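Local coordinates for protein formate dehydrogenase (Pyrobaculum aerophilum, PDB 1QP8) that binds NADPH and probably reduces 2-keto acids such as glyoxylate or hydroxypyruvate to the corresponding 2-hydroxyacids, at residues N82-A87 / G136-K141; L91-A96 / V205-G210; A233-W238 / V256-V261. All blocks are in the same frame, centred on the assembly; numbering follows the deposited sequence.

Contact 1: N82-A87 / G136-K141. With NDP (NADPH dihydro-nicotinamide-adenine-dinucleotide phosphate), chain C.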
loop_
_atom_site.group_PDB
_atom_site.type_symbol
_atom_site.label_atom_id
_atom_site.label_comp_id
_atom_site.label_asym_id
_atom_site.label_seq_id
_atom_site.Cartn_x
_atom_site.Cartn_y
_atom_site.Cartn_z
ATOM N N ASN A 82 -10.639 -3.265 15.295
ATOM C CA ASN A 82 -10.505 -3.311 13.836
ATOM C C ASN A 82 -9.295 -2.476 13.390
ATOM O O ASN A 82 -9.163 -2.114 12.224
ATOM C CB ASN A 82 -11.783 -2.805 13.164
ATOM C CG ASN A 82 -12.146 -1.406 13.585
ATOM O OD1 ASN A 82 -13.145 -0.850 13.132
ATOM N ND2 ASN A 82 -11.340 -0.825 14.459
ATOM N N ALA A 83 -8.405 -2.202 14.334
ATOM C CA ALA A 83 -7.227 -1.392 14.065
ATOM C C ALA A 83 -6.419 -1.889 12.880
ATOM O O ALA A 83 -6.084 -1.115 11.989
ATOM C CB ALA A 83 -6.349 -1.314 15.311
ATOM N N ASP A 84 -6.110 -3.178 12.855
ATOM C CA ASP A 84 -5.334 -3.703 11.749
ATOM C C ASP A 84 -6.047 -3.552 10.422
ATOM O O ASP A 84 -5.488 -2.986 9.485
ATOM C CB ASP A 84 -4.971 -5.153 12.009
ATOM C CG ASP A 84 -4.115 -5.308 13.247
ATOM O OD1 ASP A 84 -3.011 -4.718 13.290
ATOM O OD2 ASP A 84 -4.546 -6.009 14.188
ATOM N N ALA A 85 -7.282 -4.031 10.338
ATOM C CA ALA A 85 -8.047 -3.945 9.094
ATOM C C ALA A 85 -8.054 -2.527 8.530
ATOM O O ALA A 85 -7.639 -2.292 7.394
ATOM C CB ALA A 85 -9.481 -4.420 9.327
ATOM N N VAL A 86 -8.536 -1.589 9.334
ATOM C CA VAL A 86 -8.602 -0.195 8.934
ATOM C C VAL A 86 -7.208 0.334 8.590
ATOM O O VAL A 86 -7.041 1.163 7.689
ATOM C CB VAL A 86 -9.188 0.655 10.069
ATOM C CG1 VAL A 86 -9.360 2.098 9.613
ATOM C CG2 VAL A 86 -10.504 0.064 10.519
ATOM N N ALA A 87 -6.209 -0.145 9.325
ATOM C CA ALA A 87 -4.836 0.270 9.089
ATOM C C ALA A 87 -4.422 -0.046 7.650
ATOM O O ALA A 87 -4.093 0.868 6.891
ATOM C CB ALA A 87 -3.907 -0.420 10.065
ATOM N N GLY A 136 -3.978 5.109 13.895
ATOM C CA GLY A 136 -2.961 6.111 13.635
ATOM C C GLY A 136 -1.568 5.550 13.767
ATOM O O GLY A 136 -0.744 5.669 12.862
ATOM N N THR A 137 -1.322 4.908 14.901
ATOM C CA THR A 137 -0.030 4.318 15.200
ATOM C C THR A 137 0.445 3.247 14.230
ATOM O O THR A 137 1.613 3.232 13.846
ATOM C CB THR A 137 -0.022 3.713 16.614
ATOM O OG1 THR A 137 -0.188 4.757 17.580
ATOM C CG2 THR A 137 1.293 2.997 16.876
ATOM N N ARG A 138 -0.442 2.337 13.849
ATOM C CA ARG A 138 -0.053 1.271 12.935
ATOM C C ARG A 138 0.338 1.876 11.615
ATOM O O ARG A 138 1.324 1.467 10.994
ATOM C CB ARG A 138 -1.198 0.275 12.755
ATOM C CG ARG A 138 -1.437 -0.554 14.002
ATOM C CD ARG A 138 -2.677 -1.402 13.913
ATOM N NE ARG A 138 -3.311 -1.500 15.227
ATOM C CZ ARG A 138 -3.279 -2.575 16.004
ATOM N NH1 ARG A 138 -2.647 -3.669 15.600
ATOM N NH2 ARG A 138 -3.861 -2.550 17.195
ATOM N N VAL A 139 -0.432 2.872 11.198
ATOM C CA VAL A 139 -0.157 3.549 9.940
ATOM C C VAL A 139 1.203 4.218 10.071
ATOM O O VAL A 139 2.113 3.965 9.275
ATOM C CB VAL A 139 -1.270 4.599 9.618
ATOM C CG1 VAL A 139 -0.949 5.347 8.334
ATOM C CG2 VAL A 139 -2.617 3.892 9.463
ATOM N N GLY A 140 1.335 5.051 11.096
ATOM C CA GLY A 140 2.584 5.753 11.348
ATOM C C GLY A 140 3.795 4.842 11.338
ATOM O O GLY A 140 4.802 5.151 10.700
ATOM N N LYS A 141 3.704 3.710 12.026
ATOM C CA LYS A 141 4.823 2.789 12.048
ATOM C C LYS A 141 5.206 2.274 10.655
ATOM O O LYS A 141 6.391 2.196 10.320
ATOM C CB LYS A 141 4.530 1.648 13.018
ATOM C CG LYS A 141 4.442 2.159 14.449
ATOM C CD LYS A 141 4.344 1.057 15.485
ATOM C CE LYS A 141 4.392 1.655 16.886
ATOM N NZ LYS A 141 4.261 0.641 17.961
HETATM P PA NDP C . -8.813 5.335 19.645
HETATM O O1A NDP C . -10.114 5.971 20.020
HETATM O O2A NDP C . -9.596 4.232 19.047
HETATM O O5B NDP C . -8.386 6.838 19.117
HETATM C C5B NDP C . -7.623 7.571 20.160
HETATM C C4B NDP C . -6.431 8.358 19.503
HETATM O O4B NDP C . -6.824 9.616 18.828
HETATM C C3B NDP C . -5.365 8.873 20.549
HETATM O O3B NDP C . -4.143 9.158 19.890
HETATM C C2B NDP C . -6.148 10.074 21.078
HETATM O O2B NDP C . -5.618 11.011 21.943
HETATM C C1B NDP C . -6.636 10.659 19.819
HETATM N N9A NDP C . -7.705 11.582 20.015
HETATM C C8A NDP C . -8.993 11.408 20.449
HETATM N N7A NDP C . -9.680 12.551 20.465
HETATM C C5A NDP C . -8.772 13.480 20.021
HETATM C C6A NDP C . -8.873 14.906 19.818
HETATM N N6A NDP C . -10.030 15.541 20.087
HETATM N N1A NDP C . -7.742 15.570 19.357
HETATM C C2A NDP C . -6.585 14.840 19.117
HETATM N N3A NDP C . -6.411 13.540 19.282
HETATM C C4A NDP C . -7.565 12.916 19.725
HETATM O O3 NDP C . -8.134 5.085 18.253
HETATM P PN NDP C . -8.375 4.529 16.727
HETATM O O1N NDP C . -7.129 4.604 15.930
HETATM O O2N NDP C . -8.943 3.143 16.718
HETATM O O5D NDP C . -9.524 5.534 16.068
HETATM C C5D NDP C . -10.913 5.275 16.379
HETATM C C4D NDP C . -11.735 6.272 15.544
HETATM O O4D NDP C . -11.528 5.993 14.138
HETATM C C3D NDP C . -13.230 6.101 15.807
HETATM O O3D NDP C . -13.596 6.923 16.904
HETATM C C2D NDP C . -13.841 6.494 14.436
HETATM O O2D NDP C . -14.165 7.892 14.380
HETATM C C1D NDP C . -12.777 6.045 13.406
HETATM N N1N NDP C . -13.090 4.681 12.764
HETATM C C2N NDP C . -13.268 4.689 11.338
HETATM C C3N NDP C . -13.556 3.440 10.734
HETATM C C7N NDP C . -13.756 3.414 9.169
HETATM O O7N NDP C . -13.817 2.327 8.626
HETATM N N7N NDP C . -13.845 4.611 8.527
HETATM C C4N NDP C . -13.677 2.184 11.444
HETATM C C5N NDP C . -13.472 2.334 12.863
HETATM C C6N NDP C . -13.192 3.491 13.523
HETATM P P2B NDP C . -5.966 10.721 23.581
HETATM O O1X NDP C . -5.262 11.949 24.104
HETATM O O2X NDP C . -7.453 10.755 23.618
HETATM O O3X NDP C . -5.371 9.428 23.874
#
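Arg138 reaches out from helix 136-141 and lays its side chain across the first turn of helix 83-87, where Asp84 meets it obliquely. The two helix segments approach to 9.1 Å and cross at -50°, leaving room between their axes for a long side chain. With CG beside the backbone N and a bend at chi3, the arginine carries its guanidinium past Ala83, whose methyl CB lies 3.0 Å from Arg138 NE. Asp84 OD1 then sits 2.6 Å from Arg138 NH1 in a salt bridge. Carboxylate and guanidinium planes stand 87° apart, so the two ions do not pair side-on in one plane; one oxygen and one nitrogen do the work, and the hydrogen bond between them is weak. One turn further along the helix, Ala87 CB rests 3.9 Å from Arg138 CB, a small residue against the root of a long one. At the N-cap of this helix Asn82 OD1 approaches the nicotinamide atom C5N to 3.2 Å, and from its first turn Val86 CG2 packs toward C4N. Arg138 NH2 has a second acidic partner, Glu134. The two acids would probably balance the charge of the guanidinium and fix where it lies, and the pairing probably helps tie the helix that follows what appears to be the glycine-rich turn of a Rossmann-type site to the start of a helix lining the nicotinamide pocket.

Contact 2: L91-A96 / V205-G210. With NDP (NADPH dihydro-nicotinamide-adenine-dinucleotide phosphate), chain C.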
loop_
_atom_site.group_PDB
_atom_site.type_symbol
_atom_site.label_atom_id
_atom_site.label_comp_id
_atom_site.label_asym_id
_atom_site.label_seq_id
_atom_site.Cartn_x
_atom_site.Cartn_y
_atom_site.Cartn_z
ATOM N N LEU A 91 -3.479 2.467 4.161
ATOM C CA LEU A 91 -2.272 2.430 3.372
ATOM C C LEU A 91 -2.632 2.264 1.915
ATOM O O LEU A 91 -2.062 2.933 1.042
ATOM C CB LEU A 91 -1.378 1.291 3.824
ATOM C CG LEU A 91 -0.768 1.594 5.187
ATOM C CD1 LEU A 91 -0.210 0.324 5.784
ATOM C CD2 LEU A 91 0.306 2.649 5.042
ATOM N N ALA A 92 -3.582 1.373 1.646
ATOM C CA ALA A 92 -4.036 1.128 0.283
ATOM C C ALA A 92 -4.617 2.422 -0.243
ATOM O O ALA A 92 -4.303 2.862 -1.346
ATOM C CB ALA A 92 -5.095 0.045 0.276
ATOM N N LEU A 93 -5.468 3.036 0.563
ATOM C CA LEU A 93 -6.081 4.295 0.174
ATOM C C LEU A 93 -5.040 5.341 -0.148
ATOM O O LEU A 93 -5.273 6.227 -0.961
ATOM C CB LEU A 93 -6.987 4.841 1.276
ATOM C CG LEU A 93 -8.481 4.600 1.069
ATOM C CD1 LEU A 93 -9.268 5.366 2.130
ATOM C CD2 LEU A 93 -8.888 5.055 -0.338
ATOM N N LEU A 94 -3.887 5.242 0.490
ATOM C CA LEU A 94 -2.825 6.197 0.261
ATOM C C LEU A 94 -1.989 5.859 -0.971
ATOM O O LEU A 94 -1.853 6.669 -1.891
ATOM C CB LEU A 94 -1.931 6.256 1.493
ATOM C CG LEU A 94 -0.590 6.971 1.335
ATOM C CD1 LEU A 94 -0.826 8.430 0.972
ATOM C CD2 LEU A 94 0.205 6.842 2.637
ATOM N N LEU A 95 -1.436 4.656 -0.987
ATOM C CA LEU A 95 -0.582 4.240 -2.082
ATOM C C LEU A 95 -1.239 4.177 -3.465
ATOM O O LEU A 95 -0.578 4.429 -4.465
ATOM C CB LEU A 95 0.044 2.876 -1.758
ATOM C CG LEU A 95 0.778 2.704 -0.422
ATOM C CD1 LEU A 95 1.428 1.339 -0.370
ATOM C CD2 LEU A 95 1.820 3.776 -0.283
ATOM N N ALA A 96 -2.524 3.834 -3.535
ATOM C CA ALA A 96 -3.195 3.728 -4.830
ATOM C C ALA A 96 -3.073 5.017 -5.617
ATOM O O ALA A 96 -2.658 5.004 -6.776
ATOM C CB ALA A 96 -4.663 3.358 -4.659
ATOM N N VAL A 205 -1.685 14.215 -1.120
ATOM C CA VAL A 205 -2.697 13.175 -1.055
ATOM C C VAL A 205 -3.203 13.132 0.381
ATOM O O VAL A 205 -2.465 12.735 1.273
ATOM C CB VAL A 205 -2.068 11.805 -1.314
ATOM C CG1 VAL A 205 -3.077 10.706 -1.011
ATOM C CG2 VAL A 205 -1.554 11.721 -2.728
ATOM N N PHE A 206 -4.449 13.516 0.615
ATOM C CA PHE A 206 -4.993 13.496 1.968
ATOM C C PHE A 206 -5.904 12.291 2.128
ATOM O O PHE A 206 -6.925 12.199 1.460
ATOM C CB PHE A 206 -5.814 14.757 2.226
ATOM C CG PHE A 206 -6.269 14.896 3.641
ATOM C CD1 PHE A 206 -5.575 15.705 4.529
ATOM C CD2 PHE A 206 -7.377 14.193 4.102
ATOM C CE1 PHE A 206 -5.978 15.811 5.862
ATOM C CE2 PHE A 206 -7.790 14.289 5.432
ATOM C CZ PHE A 206 -7.089 15.099 6.312
ATOM N N VAL A 207 -5.551 11.376 3.017
ATOM C CA VAL A 207 -6.372 10.195 3.253
ATOM C C VAL A 207 -7.208 10.290 4.544
ATOM O O VAL A 207 -6.658 10.476 5.628
ATOM C CB VAL A 207 -5.484 8.949 3.354
ATOM C CG1 VAL A 207 -6.317 7.746 3.772
ATOM C CG2 VAL A 207 -4.786 8.709 2.023
ATOM N N ASN A 208 -8.532 10.180 4.440
ATOM C CA ASN A 208 -9.355 10.211 5.648
ATOM C C ASN A 208 -9.957 8.843 5.865
ATOM O O ASN A 208 -10.598 8.299 4.976
ATOM C CB ASN A 208 -10.484 11.226 5.564
ATOM C CG ASN A 208 -11.243 11.333 6.875
ATOM O OD1 ASN A 208 -10.694 11.062 7.943
ATOM N ND2 ASN A 208 -12.505 11.735 6.802
ATOM N N VAL A 209 -9.767 8.286 7.051
ATOM C CA VAL A 209 -10.289 6.959 7.314
ATOM C C VAL A 209 -11.131 6.956 8.598
ATOM O O VAL A 209 -11.780 5.974 8.927
ATOM C CB VAL A 209 -9.111 5.932 7.355
ATOM C CG1 VAL A 209 -8.455 5.933 8.710
ATOM C CG2 VAL A 209 -9.594 4.566 6.966
ATOM N N GLY A 210 -11.118 8.072 9.314
ATOM C CA GLY A 210 -11.932 8.189 10.500
ATOM C C GLY A 210 -13.078 9.092 10.109
ATOM O O GLY A 210 -13.168 9.560 8.968
HETATM P PA NDP C . -8.813 5.335 19.645
HETATM O O1A NDP C . -10.114 5.971 20.020
HETATM O O2A NDP C . -9.596 4.232 19.047
HETATM O O5B NDP C . -8.386 6.838 19.117
HETATM C C5B NDP C . -7.623 7.571 20.160
HETATM C C4B NDP C . -6.431 8.358 19.503
HETATM O O4B NDP C . -6.824 9.616 18.828
HETATM C C3B NDP C . -5.365 8.873 20.549
HETATM O O3B NDP C . -4.143 9.158 19.890
HETATM C C2B NDP C . -6.148 10.074 21.078
HETATM O O2B NDP C . -5.618 11.011 21.943
HETATM C C1B NDP C . -6.636 10.659 19.819
HETATM N N9A NDP C . -7.705 11.582 20.015
HETATM C C8A NDP C . -8.993 11.408 20.449
HETATM N N7A NDP C . -9.680 12.551 20.465
HETATM C C5A NDP C . -8.772 13.480 20.021
HETATM C C6A NDP C . -8.873 14.906 19.818
HETATM N N6A NDP C . -10.030 15.541 20.087
HETATM N N1A NDP C . -7.742 15.570 19.357
HETATM C C2A NDP C . -6.585 14.840 19.117
HETATM N N3A NDP C . -6.411 13.540 19.282
HETATM C C4A NDP C . -7.565 12.916 19.725
HETATM O O3 NDP C . -8.134 5.085 18.253
HETATM P PN NDP C . -8.375 4.529 16.727
HETATM O O1N NDP C . -7.129 4.604 15.930
HETATM O O2N NDP C . -8.943 3.143 16.718
HETATM O O5D NDP C . -9.524 5.534 16.068
HETATM C C5D NDP C . -10.913 5.275 16.379
HETATM C C4D NDP C . -11.735 6.272 15.544
HETATM O O4D NDP C . -11.528 5.993 14.138
HETATM C C3D NDP C . -13.230 6.101 15.807
HETATM O O3D NDP C . -13.596 6.923 16.904
HETATM C C2D NDP C . -13.841 6.494 14.436
HETATM O O2D NDP C . -14.165 7.892 14.380
HETATM C C1D NDP C . -12.777 6.045 13.406
HETATM N N1N NDP C . -13.090 4.681 12.764
HETATM C C2N NDP C . -13.268 4.689 11.338
HETATM C C3N NDP C . -13.556 3.440 10.734
HETATM C C7N NDP C . -13.756 3.414 9.169
HETATM O O7N NDP C . -13.817 2.327 8.626
HETATM N N7N NDP C . -13.845 4.611 8.527
HETATM C C4N NDP C . -13.677 2.184 11.444
HETATM C C5N NDP C . -13.472 2.334 12.863
HETATM C C6N NDP C . -13.192 3.491 13.523
HETATM P P2B NDP C . -5.966 10.721 23.581
HETATM O O1X NDP C . -5.262 11.949 24.104
HETATM O O2X NDP C . -7.453 10.755 23.618
HETATM O O3X NDP C . -5.371 9.428 23.874
#
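Helix 91-96 runs nearly antiparallel to strand 205-208, at 160°, with 8.4 Å between the two axes and Leu94 lying closest to Val207 along the backbone. This is the helix-on-sheet layer of a Rossmann-type fold: strand 205-208 belongs to the six-stranded parallel sheet of the NAD-binding domain, and the helix covers one of its faces. Val205 and Val207 both point toward the helix, while Phe206, between them, points away. Val207 carries the centre of the interface. Its CG1, anti to the backbone N, meets Leu93 CB at 3.9 Å, and its CG2, beside the backbone N, comes 3.8 Å from Leu94 CB; the two branches of one valine therefore touch consecutive leucines of the helix. The approaches differ. Leu93 crosses the valine obliquely and adds its CD1 to the contact with CG1, whereas Leu94 crosses at about a right angle. With CG anti to the backbone N and chi2 at 62°, CD1 of Leu94 is carried toward the start of the strand and meets Val205 CG1 at 3.8 Å. No hydrogen bond joins the two segments, so their adhesion is apolar throughout. Other elements close around the same layer: Leu143 of helix 135-145 also packs on Leu94, and Ile101 of the second subunit packs on Leu93, which places this helix near the subunit interface. Beyond the strand the chain leaves the sheet and turns to the cofactor. Gly210 N makes a weak bond to Asn208 OD1 within that turn, and Gly210 CA comes 3.7 Å from C1D of the nicotinamide ribose. The carbonyl oxygen Val209 O faces the nicotinamide carboxamide, 2.5 Å from its nitrogen N7N.

Contact 3: A233-W238 / V256-V261. With NDP (NADPH dihydro-nicotinamide-adenine-dinucleotide phosphate), chain C.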
loop_
_atom_site.group_PDB
_atom_site.type_symbol
_atom_site.label_atom_id
_atom_site.label_comp_id
_atom_site.label_asym_id
_atom_site.label_seq_id
_atom_site.Cartn_x
_atom_site.Cartn_y
_atom_site.Cartn_z
ATOM N N ALA A 233 -8.693 11.043 -0.719
ATOM C CA ALA A 233 -9.078 9.634 -0.759
ATOM C C ALA A 233 -9.719 9.325 0.582
ATOM O O ALA A 233 -9.046 9.340 1.607
ATOM C CB ALA A 233 -7.858 8.755 -0.962
ATOM N N SER A 234 -11.013 9.038 0.584
ATOM C CA SER A 234 -11.684 8.759 1.838
ATOM C C SER A 234 -12.648 7.587 1.813
ATOM O O SER A 234 -13.322 7.323 0.813
ATOM C CB SER A 234 -12.434 10.008 2.306
ATOM O OG SER A 234 -13.062 9.787 3.555
ATOM N N ASP A 235 -12.719 6.900 2.944
ATOM C CA ASP A 235 -13.610 5.770 3.104
ATOM C C ASP A 235 -14.779 6.223 3.950
ATOM O O ASP A 235 -15.719 5.469 4.167
ATOM C CB ASP A 235 -12.900 4.632 3.822
ATOM C CG ASP A 235 -13.822 3.469 4.117
ATOM O OD1 ASP A 235 -14.073 3.169 5.313
ATOM O OD2 ASP A 235 -14.296 2.864 3.134
ATOM N N VAL A 236 -14.724 7.458 4.432
ATOM C CA VAL A 236 -15.801 7.966 5.274
ATOM C C VAL A 236 -16.353 9.277 4.747
ATOM O O VAL A 236 -15.615 10.094 4.209
ATOM C CB VAL A 236 -15.320 8.170 6.695
ATOM C CG1 VAL A 236 -16.520 8.260 7.633
ATOM C CG2 VAL A 236 -14.420 7.033 7.081
ATOM N N TRP A 237 -17.648 9.502 4.916
ATOM C CA TRP A 237 -18.220 10.712 4.364
ATOM C C TRP A 237 -19.197 11.468 5.228
ATOM O O TRP A 237 -19.793 10.900 6.144
ATOM C CB TRP A 237 -18.886 10.367 3.041
ATOM C CG TRP A 237 -17.940 9.723 2.125
ATOM C CD1 TRP A 237 -17.596 8.395 2.083
ATOM C CD2 TRP A 237 -17.094 10.395 1.192
ATOM N NE1 TRP A 237 -16.574 8.207 1.179
ATOM C CE2 TRP A 237 -16.246 9.418 0.620
ATOM C CE3 TRP A 237 -16.966 11.731 0.786
ATOM C CZ2 TRP A 237 -15.283 9.739 -0.334
ATOM C CZ3 TRP A 237 -16.008 12.045 -0.167
ATOM C CH2 TRP A 237 -15.179 11.051 -0.714
ATOM N N TRP A 238 -19.367 12.754 4.920
ATOM C CA TRP A 238 -20.295 13.597 5.667
ATOM C C TRP A 238 -21.695 13.032 5.542
ATOM O O TRP A 238 -22.484 13.107 6.474
ATOM C CB TRP A 238 -20.248 15.029 5.145
ATOM C CG TRP A 238 -18.899 15.626 5.332
ATOM C CD1 TRP A 238 -18.424 16.250 6.446
ATOM C CD2 TRP A 238 -17.805 15.559 4.413
ATOM N NE1 TRP A 238 -17.101 16.572 6.283
ATOM C CE2 TRP A 238 -16.695 16.160 5.042
ATOM C CE3 TRP A 238 -17.654 15.046 3.117
ATOM C CZ2 TRP A 238 -15.445 16.261 4.422
ATOM C CZ3 TRP A 238 -16.407 15.147 2.494
ATOM C CH2 TRP A 238 -15.320 15.751 3.151
ATOM N N VAL A 256 -10.811 9.888 -4.479
ATOM C CA VAL A 256 -10.894 8.438 -4.489
ATOM C C VAL A 256 -11.846 8.189 -3.350
ATOM O O VAL A 256 -11.647 8.697 -2.247
ATOM C CB VAL A 256 -9.572 7.747 -4.155
ATOM C CG1 VAL A 256 -9.842 6.267 -3.888
ATOM C CG2 VAL A 256 -8.567 7.906 -5.323
ATOM N N ALA A 257 -12.884 7.404 -3.599
ATOM C CA ALA A 257 -13.859 7.167 -2.561
ATOM C C ALA A 257 -14.300 5.724 -2.417
ATOM O O ALA A 257 -14.499 5.018 -3.405
ATOM C CB ALA A 257 -15.045 8.035 -2.812
ATOM N N THR A 258 -14.439 5.294 -1.167
ATOM C CA THR A 258 -14.895 3.950 -0.852
ATOM C C THR A 258 -16.037 4.119 0.142
ATOM O O THR A 258 -16.037 5.042 0.967
ATOM C CB THR A 258 -13.771 3.052 -0.272
ATOM O OG1 THR A 258 -13.139 3.701 0.836
ATOM C CG2 THR A 258 -12.750 2.744 -1.342
ATOM N N PRO A 259 -17.019 3.214 0.088
ATOM C CA PRO A 259 -18.209 3.211 0.929
ATOM C C PRO A 259 -18.096 2.796 2.377
ATOM O O PRO A 259 -18.854 1.943 2.845
ATOM C CB PRO A 259 -19.182 2.316 0.163
ATOM C CG PRO A 259 -18.317 1.598 -0.903
ATOM C CD PRO A 259 -16.893 1.927 -0.603
ATOM N N TRP A 260 -17.163 3.400 3.099
ATOM C CA TRP A 260 -17.035 3.096 4.512
ATOM C C TRP A 260 -16.876 1.586 4.717
ATOM O O TRP A 260 -17.629 0.965 5.455
ATOM C CB TRP A 260 -18.289 3.604 5.204
ATOM C CG TRP A 260 -18.183 3.712 6.655
ATOM C CD1 TRP A 260 -17.094 3.432 7.420
ATOM C CD2 TRP A 260 -19.201 4.163 7.545
ATOM N NE1 TRP A 260 -17.370 3.685 8.743
ATOM C CE2 TRP A 260 -18.659 4.133 8.847
ATOM C CE3 TRP A 260 -20.525 4.591 7.369
ATOM C CZ2 TRP A 260 -19.391 4.513 9.970
ATOM C CZ3 TRP A 260 -21.257 4.972 8.483
ATOM C CH2 TRP A 260 -20.687 4.930 9.771
ATOM N N VAL A 261 -15.887 1.001 4.057
ATOM C CA VAL A 261 -15.648 -0.428 4.155
ATOM C C VAL A 261 -14.286 -0.823 4.703
ATOM O O VAL A 261 -13.887 -1.982 4.586
ATOM C CB VAL A 261 -15.794 -1.090 2.794
ATOM C CG1 VAL A 261 -17.266 -1.161 2.425
ATOM C CG2 VAL A 261 -15.011 -0.308 1.750
HETATM P PA NDP C . -8.813 5.335 19.645
HETATM O O1A NDP C . -10.114 5.971 20.020
HETATM O O2A NDP C . -9.596 4.232 19.047
HETATM O O5B NDP C . -8.386 6.838 19.117
HETATM C C5B NDP C . -7.623 7.571 20.160
HETATM C C4B NDP C . -6.431 8.358 19.503
HETATM O O4B NDP C . -6.824 9.616 18.828
HETATM C C3B NDP C . -5.365 8.873 20.549
HETATM O O3B NDP C . -4.143 9.158 19.890
HETATM C C2B NDP C . -6.148 10.074 21.078
HETATM O O2B NDP C . -5.618 11.011 21.943
HETATM C C1B NDP C . -6.636 10.659 19.819
HETATM N N9A NDP C . -7.705 11.582 20.015
HETATM C C8A NDP C . -8.993 11.408 20.449
HETATM N N7A NDP C . -9.680 12.551 20.465
HETATM C C5A NDP C . -8.772 13.480 20.021
HETATM C C6A NDP C . -8.873 14.906 19.818
HETATM N N6A NDP C . -10.030 15.541 20.087
HETATM N N1A NDP C . -7.742 15.570 19.357
HETATM C C2A NDP C . -6.585 14.840 19.117
HETATM N N3A NDP C . -6.411 13.540 19.282
HETATM C C4A NDP C . -7.565 12.916 19.725
HETATM O O3 NDP C . -8.134 5.085 18.253
HETATM P PN NDP C . -8.375 4.529 16.727
HETATM O O1N NDP C . -7.129 4.604 15.930
HETATM O O2N NDP C . -8.943 3.143 16.718
HETATM O O5D NDP C . -9.524 5.534 16.068
HETATM C C5D NDP C . -10.913 5.275 16.379
HETATM C C4D NDP C . -11.735 6.272 15.544
HETATM O O4D NDP C . -11.528 5.993 14.138
HETATM C C3D NDP C . -13.230 6.101 15.807
HETATM O O3D NDP C . -13.596 6.923 16.904
HETATM C C2D NDP C . -13.841 6.494 14.436
HETATM O O2D NDP C . -14.165 7.892 14.380
HETATM C C1D NDP C . -12.777 6.045 13.406
HETATM N N1N NDP C . -13.090 4.681 12.764
HETATM C C2N NDP C . -13.268 4.689 11.338
HETATM C C3N NDP C . -13.556 3.440 10.734
HETATM C C7N NDP C . -13.756 3.414 9.169
HETATM O O7N NDP C . -13.817 2.327 8.626
HETATM N N7N NDP C . -13.845 4.611 8.527
HETATM C C4N NDP C . -13.677 2.184 11.444
HETATM C C5N NDP C . -13.472 2.334 12.863
HETATM C C6N NDP C . -13.192 3.491 13.523
HETATM P P2B NDP C . -5.966 10.721 23.581
HETATM O O1X NDP C . -5.262 11.949 24.104
HETATM O O2X NDP C . -7.453 10.755 23.618
HETATM O O3X NDP C . -5.371 9.428 23.874
#
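Asp235 has CG anti to its backbone N (chi1 175°), and Thr258 holds OG1 in the crowded position between N and the carbonyl carbon (chi1 53°); these torsions bring hydroxyl and carboxylate oxygen together, the side chains crossing at about a right angle. Thr258 OG1 donates to the anti lone pair of Asp235 OD2, 2.7 Å away, while Val261 N donates to the syn lone pair of the same oxygen at 2.6 Å. The other oxygen, OD1, accepts from Ala262 N, so both ends of the carboxylate are gripped, which would probably stabilise its negative charge. OD1 also lies 3.4 Å from O7N of the nicotinamide carboxamide. An alanine in place of Asp235 would remove these acceptors and would probably loosen the turn at Thr258 to Val261 beside the cofactor. Upstream, the segments pair as parallel strands: Ser234 N donates to Val256 O at 2.9 Å, and Thr258 N returns a bond to Ser234 O. Trp237 adds an indole bond from NE1 to Thr258 O, 3.2 Å long; the oxygen lies in the ring plane, but the donor stands 38° out of the carbonyl plane. Pro259 centres an inverse gamma turn that redirects the chain, and Trp260 has the carboxamide oxygen O7N at its ring edge, in plane, 3.7 Å from CD1. Strands ending together, with their following loops reaching the nicotinamide, are typical of the carboxyl-end cofactor site of a Rossmann-type domain, built here on the beta-alpha-beta unit of strands 231-234 and 255-257.

Overall arrangement
All three contacts border the bound NADPH, each from its own part of the fold. Contacts 1 and 2 share helix 83-98 and have centres about 12 Å apart; they join where Val86 CG1 meets Val209 CG2 at 3.6 Å, next to the cofactor. Contacts 2 and 3, with centres about 10 Å apart, meet in one parallel sheet, where strands 205-208 and 231-234 are neighbours, probably bonded through Asn208 N to Ala233 O (3.0 Å) among others. Contacts 1 and 3 do not touch, and their centres lie about 16 Å apart. Contact 1 spans the nicotinamide ring carbons and the pyrophosphate, whereas contacts 2 and 3 converge on the carboxamide. Each also meets the second subunit.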